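Local coordinates for pyruvate kinase (Pyrobaculum aerophilum, PDB 3QTG) that catalyses the last step of glycolysis, transferring the phosphoryl group of phosphoenolpyruvate to ADP to give pyruvate and ATP, with the help of a divalent metal ion, at the interface of chains A and B and the interface of chains A and C. Coordinates in Å, arbitrary orientation; residue numbers count along the deposited sequence, not the author numbering. Chains: chain A/B/C, Pyruvate kinase.

Contact 1: the interface of chains A and B. Residues chain A 429, 456-458; chain B 429, 455-456, 458.
B:Ser456 and A:Val457 meet where strand 455-460 of one pyruvate kinase subunit runs antiparallel to its copy in the other. This is the edge-to-edge sheet joint between the C-terminal alpha/beta domains of the homotetramer. The centre holds little carbon packing and is mostly backbone. B:Ser456 CA lies 3.5 Å from A:Val457 O. A:Lys458 CA lies 3.3 Å from B:His455 O. A:Ser456 pairs with B:Lys458, and A:Lys458 with B:Ser456. Outward, the CD methylene of B:Lys458 passes A:Ser456 CB. The lysine chain is bent at chi2 (-66°) and extended beyond it, which carries its ammonium to the serine hydroxyl. B:Lys458 NZ donates to A:Ser456 OG at 2.7 Å. The same NZ makes a salt bridge to the carboxylate OE1 of A:Glu429 at 3.4 Å; the two side chains come from opposite directions. Water 1 sits above one face of the joined sheet, among the side-chain tips. It bonds to A:Ser456 OG at 2.6 Å. B:Ser456 OG is 2.8 Å from this water. A:Lys458 NZ bonds to it at 3.1 Å, so it joins both chains. A methionine in place of B:Lys458 would probably leave A:Glu429 without its cationic mate and the A:Ser456 hydroxyl without this donor. The symmetry is inexact at the rim. A:Lys458 is bent again at chi4 (-144°), and its NZ stays 4.5 Å from B:Glu429 OE2, near the opposite charge but not in contact.

Contact 2: the interface of chains A and C. Residues chain A 309, 313, 344, 346, 348; chain C 267-268, 271.
C:Pro267 and A:Phe309 form the tight side of this contact between the barrel domains of two pyruvate kinase subunits. Helix 266-279 of chain C packs here against helix 302-313 and the loop around residue 346 of chain A. C:Pro267 CB sits over the centre of one face of the A:Phe309 ring, 3.6 Å from its centroid, in a CH-pi contact. The ring has CG anti to the backbone N (chi1 180°), which carries it toward the partner helix. C:Ile268 crosses the ring at about a right angle, with CG1 3.8 Å from A:Phe309 CE1. Its CD1 also packs 3.8 Å from A:Glu346 CG. C:Arg271 buries more surface than the other residues of this patch. Its chain bends at chi3 (-82°), and the aliphatic stem of A:Glu346 covers one face of the guanidinium. The polar side is looser. The A:Gln348 amide lies over the opposite face, tilted by 35° in a partial stack, with CD 3.9 Å from C:Arg271 CZ. No hydrogen bond is made between them. The A:Glu346 carboxylate stands nearly perpendicular to the guanidinium. Its OE2 forms a salt bridge with C:Arg271 NH2 at 3.1 Å, but the hydrogen bond is weak. C:Arg271 NH1 reaches A:Ser313 OG at 2.9 Å, again a weak bond. The serine hydroxyl may donate to either of two backbone oxygens or share between them. A:Glu346 O, on the arginine's side, is 3.0 Å from A:Ser313 OG. A:Phe309 O, on the far side, is 3.2 Å from A:Ser313 OG.

Contact 1: the interface of chains A and B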
ATOM      1  N   GLU A 429      -5.913  16.299  34.270  1.00 49.64           N
ATOM      2  CA  GLU A 429      -4.545  15.979  34.644  1.00 50.93           C
ATOM      3  C   GLU A 429      -4.480  15.139  35.916  1.00 50.32           C
ATOM      4  O   GLU A 429      -3.732  14.174  35.970  1.00 49.59           O
ATOM      5  CB  GLU A 429      -3.649  17.236  34.708  1.00 51.73           C
ATOM      6  CG  GLU A 429      -2.163  16.955  34.350  1.00 57.38           C
ATOM      7  CD  GLU A 429      -1.906  16.749  32.837  1.00 62.65           C
ATOM      8  OE1 GLU A 429      -2.186  17.683  32.056  1.00 64.11           O
ATOM      9  OE2 GLU A 429      -1.413  15.659  32.424  1.00 64.95           O
ATOM     10  N   SER A 456      -3.494  15.535  25.733  1.00 41.14           N
ATOM     11  CA  SER A 456      -2.286  15.144  26.437  1.00 40.79           C
ATOM     12  C   SER A 456      -2.060  13.659  26.261  1.00 39.94           C
ATOM     13  O   SER A 456      -3.006  12.892  26.280  1.00 39.09           O
ATOM     14  CB  SER A 456      -2.388  15.505  27.922  1.00 41.49           C
ATOM     15  OG  SER A 456      -1.166  15.205  28.595  1.00 44.23           O
ATOM     16  N   VAL A 457      -0.808  13.263  26.046  1.00 39.64           N
ATOM     17  CA  VAL A 457      -0.442  11.850  25.911  1.00 39.10           C
ATOM     18  C   VAL A 457       0.779  11.645  26.797  1.00 39.28           C
ATOM     19  O   VAL A 457       1.729  12.432  26.715  1.00 39.36           O
ATOM     20  CB  VAL A 457      -0.064  11.478  24.435  1.00 39.51           C
ATOM     21  CG1 VAL A 457       0.063   9.968  24.244  1.00 38.60           C
ATOM     22  CG2 VAL A 457      -1.084  12.070  23.416  1.00 38.49           C
ATOM     23  N   LYS A 458       0.743  10.625  27.654  1.00 38.77           N
ATOM     24  CA  LYS A 458       1.921  10.165  28.416  1.00 38.76           C
ATOM     25  C   LYS A 458       2.262   8.776  27.891  1.00 38.44           C
ATOM     26  O   LYS A 458       1.424   7.892  27.898  1.00 37.60           O
ATOM     27  CB  LYS A 458       1.647  10.064  29.926  1.00 39.21           C
ATOM     28  CG  LYS A 458       1.210  11.336  30.645  1.00 40.85           C
ATOM     29  CD  LYS A 458       2.306  12.392  30.605  1.00 46.92           C
ATOM     30  CE  LYS A 458       2.166  13.355  31.788  1.00 49.90           C
ATOM     31  NZ  LYS A 458       2.533  14.737  31.391  1.00 51.87           N
TER
ATOM     32  N   GLU B 429       8.994  19.658  32.036  1.00 42.22           N
ATOM     33  CA  GLU B 429       7.624  20.121  31.957  1.00 45.48           C
ATOM     34  C   GLU B 429       7.612  21.624  31.797  1.00 44.65           C
ATOM     35  O   GLU B 429       6.943  22.148  30.916  1.00 45.23           O
ATOM     36  CB  GLU B 429       6.782  19.683  33.175  1.00 45.49           C
ATOM     37  CG  GLU B 429       5.267  19.747  32.900  1.00 49.50           C
ATOM     38  CD  GLU B 429       4.394  19.201  34.049  1.00 51.59           C
ATOM     39  OE1 GLU B 429       4.676  19.526  35.238  1.00 57.97           O
ATOM     40  OE2 GLU B 429       3.418  18.452  33.754  1.00 56.90           O
ATOM     41  N   HIS B 455       7.401   9.550  28.187  1.00 35.95           N
ATOM     42  CA  HIS B 455       7.383  10.573  27.149  1.00 35.63           C
ATOM     43  C   HIS B 455       6.081  11.370  27.245  1.00 36.27           C
ATOM     44  O   HIS B 455       4.999  10.807  27.498  1.00 36.98           O
ATOM     45  CB  HIS B 455       7.539   9.949  25.774  1.00 36.03           C
ATOM     46  CG  HIS B 455       8.910   9.418  25.496  1.00 36.84           C
ATOM     47  ND1 HIS B 455       9.503   8.438  26.269  1.00 39.68           N
ATOM     48  CD2 HIS B 455       9.799   9.717  24.523  1.00 38.93           C
ATOM     49  CE1 HIS B 455      10.706   8.169  25.789  1.00 38.84           C
ATOM     50  NE2 HIS B 455      10.910   8.931  24.730  1.00 41.64           N
ATOM     51  N   SER B 456       6.184  12.682  27.092  1.00 35.25           N
ATOM     52  CA  SER B 456       5.005  13.536  27.133  1.00 35.43           C
ATOM     53  C   SER B 456       4.818  14.201  25.782  1.00 34.81           C
ATOM     54  O   SER B 456       5.782  14.651  25.170  1.00 34.42           O
ATOM     55  CB  SER B 456       5.130  14.590  28.235  1.00 35.86           C
ATOM     56  OG  SER B 456       4.121  15.576  28.090  1.00 37.77           O
ATOM     57  N   LYS B 458       1.972  16.981  23.955  1.00 36.35           N
ATOM     58  CA  LYS B 458       0.802  17.863  23.997  1.00 37.45           C
ATOM     59  C   LYS B 458       0.420  18.180  22.563  1.00 38.38           C
ATOM     60  O   LYS B 458       1.281  18.575  21.761  1.00 37.70           O
ATOM     61  CB  LYS B 458       1.087  19.168  24.741  1.00 37.75           C
ATOM     62  CG  LYS B 458       1.498  19.028  26.193  1.00 38.31           C
ATOM     63  CD  LYS B 458       0.398  18.479  27.070  1.00 39.84           C
ATOM     64  CE  LYS B 458       0.894  18.322  28.525  1.00 43.38           C
ATOM     65  NZ  LYS B 458      -0.176  17.638  29.356  1.00 45.32           N
TER
HETATM   66  O   HOH W   1       1.394  15.237  28.557  1.00 38.19           O

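Contact 2: the interface of chains A and C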
ATOM      1  N   PHE A 309     -18.188 -17.710  17.484  1.00 37.45           N
ATOM      2  CA  PHE A 309     -16.782 -17.452  17.255  1.00 37.07           C
ATOM      3  C   PHE A 309     -16.645 -16.500  16.052  1.00 37.05           C
ATOM      4  O   PHE A 309     -16.001 -15.486  16.158  1.00 36.82           O
ATOM      5  CB  PHE A 309     -15.997 -18.753  17.054  1.00 37.76           C
ATOM      6  CG  PHE A 309     -14.528 -18.540  16.802  1.00 38.07           C
ATOM      7  CD1 PHE A 309     -13.619 -18.545  17.861  1.00 38.68           C
ATOM      8  CD2 PHE A 309     -14.056 -18.309  15.512  1.00 38.58           C
ATOM      9  CE1 PHE A 309     -12.260 -18.344  17.630  1.00 39.16           C
ATOM     10  CE2 PHE A 309     -12.696 -18.089  15.266  1.00 39.61           C
ATOM     11  CZ  PHE A 309     -11.801 -18.108  16.324  1.00 39.50           C
ATOM     12  N   SER A 313     -15.465 -12.486  15.764  1.00 37.98           N
ATOM     13  CA  SER A 313     -14.292 -12.194  14.908  1.00 39.50           C
ATOM     14  C   SER A 313     -14.444 -11.005  13.989  1.00 39.27           C
ATOM     15  O   SER A 313     -13.453 -10.365  13.652  1.00 38.48           O
ATOM     16  CB  SER A 313     -13.955 -13.391  14.013  1.00 39.87           C
ATOM     17  OG  SER A 313     -13.357 -14.398  14.784  1.00 44.37           O
ATOM     18  N   ASN A 344     -11.518 -17.398  23.321  1.00 50.54           N
ATOM     19  CA  ASN A 344     -10.792 -18.085  22.255  1.00 50.35           C
ATOM     20  C   ASN A 344     -10.687 -17.294  20.957  1.00 49.39           C
ATOM     21  O   ASN A 344      -9.912 -17.670  20.079  1.00 49.90           O
ATOM     22  CB  ASN A 344     -11.446 -19.437  21.953  1.00 50.42           C
ATOM     23  CG  ASN A 344     -11.241 -20.431  23.062  1.00 52.16           C
ATOM     24  OD1 ASN A 344     -10.193 -21.088  23.142  1.00 50.51           O
ATOM     25  ND2 ASN A 344     -12.236 -20.535  23.954  1.00 51.96           N
ATOM     26  N   GLU A 346      -9.948 -15.081  17.790  1.00 47.80           N
ATOM     27  CA  GLU A 346      -8.953 -14.226  17.163  1.00 48.93           C
ATOM     28  C   GLU A 346      -9.679 -13.386  16.131  1.00 47.84           C
ATOM     29  O   GLU A 346     -10.510 -13.885  15.372  1.00 47.63           O
ATOM     30  CB  GLU A 346      -7.755 -15.007  16.597  1.00 49.19           C
ATOM     31  CG  GLU A 346      -7.993 -15.746  15.294  1.00 51.73           C
ATOM     32  CD  GLU A 346      -6.724 -16.419  14.735  1.00 53.96           C
ATOM     33  OE1 GLU A 346      -5.941 -16.998  15.534  1.00 58.83           O
ATOM     34  OE2 GLU A 346      -6.510 -16.362  13.491  1.00 59.15           O
ATOM     35  N   GLN A 348     -10.528 -10.856  13.092  1.00 51.86           N
ATOM     36  CA  GLN A 348     -10.079 -10.600  11.742  1.00 54.95           C
ATOM     37  C   GLN A 348     -10.181  -9.129  11.425  1.00 55.84           C
ATOM     38  O   GLN A 348     -11.270  -8.566  11.472  1.00 56.19           O
ATOM     39  CB  GLN A 348     -10.827 -11.458  10.736  1.00 55.32           C
ATOM     40  CG  GLN A 348     -10.041 -12.712  10.386  1.00 58.89           C
ATOM     41  CD  GLN A 348     -10.885 -13.771   9.693  1.00 63.03           C
ATOM     42  OE1 GLN A 348     -10.425 -14.415   8.741  1.00 64.24           O
ATOM     43  NE2 GLN A 348     -12.125 -13.967  10.172  1.00 62.69           N
TER
ATOM     44  N   PRO C 267     -12.460 -23.962  16.422  1.00 45.45           N
ATOM     45  CA  PRO C 267     -12.444 -22.903  15.401  1.00 44.42           C
ATOM     46  C   PRO C 267     -11.081 -22.263  15.098  1.00 43.79           C
ATOM     47  O   PRO C 267     -10.804 -21.960  13.942  1.00 43.02           O
ATOM     48  CB  PRO C 267     -13.416 -21.858  15.970  1.00 45.17           C
ATOM     49  CG  PRO C 267     -14.362 -22.668  16.834  1.00 45.38           C
ATOM     50  CD  PRO C 267     -13.488 -23.703  17.459  1.00 45.90           C
ATOM     51  N   ILE C 268     -10.258 -22.036  16.126  1.00 43.49           N
ATOM     52  CA  ILE C 268      -8.889 -21.531  15.966  1.00 42.96           C
ATOM     53  C   ILE C 268      -8.020 -22.528  15.185  1.00 41.55           C
ATOM     54  O   ILE C 268      -7.215 -22.127  14.369  1.00 40.48           O
ATOM     55  CB  ILE C 268      -8.218 -21.230  17.345  1.00 44.07           C
ATOM     56  CG1 ILE C 268      -8.792 -19.967  17.974  1.00 46.13           C
ATOM     57  CG2 ILE C 268      -6.688 -21.042  17.211  1.00 45.21           C
ATOM     58  CD1 ILE C 268      -8.032 -18.706  17.600  1.00 50.98           C
ATOM     59  N   ARG C 271      -8.912 -22.720  11.544  1.00 39.17           N
ATOM     60  CA  ARG C 271      -8.382 -21.519  10.905  1.00 40.29           C
ATOM     61  C   ARG C 271      -6.884 -21.608  10.606  1.00 39.70           C
ATOM     62  O   ARG C 271      -6.443 -21.219   9.527  1.00 39.93           O
ATOM     63  CB  ARG C 271      -8.711 -20.288  11.745  1.00 41.16           C
ATOM     64  CG  ARG C 271      -8.640 -19.011  10.976  1.00 44.24           C
ATOM     65  CD  ARG C 271      -8.533 -17.792  11.895  1.00 50.70           C
ATOM     66  NE  ARG C 271      -9.830 -17.375  12.408  1.00 53.35           N
ATOM     67  CZ  ARG C 271     -10.128 -16.120  12.739  1.00 57.49           C
ATOM     68  NH1 ARG C 271     -11.341 -15.818  13.191  1.00 57.74           N
ATOM     69  NH2 ARG C 271      -9.217 -15.160  12.608  1.00 59.75           N
TER

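The C-alpha centres of contact 1 and contact 2 are about 37 Å apart, and they share no residue or secondary-structure element. Contact 1 uses the C-terminal strand 455-460 and helix 428-439. Contact 2 uses helices 266-279 and 302-313 and the loop after helix 331-343. Chain A therefore meets chain B through its C-terminal domain and chain C through its barrel domain. Both interfaces are two-fold symmetric. Two such surfaces on each subunit would be enough to build a homotetramer, consistent with the four copies of the assembly. Either could pass a movement of one domain to a neighbouring subunit, though the structure alone does not show this.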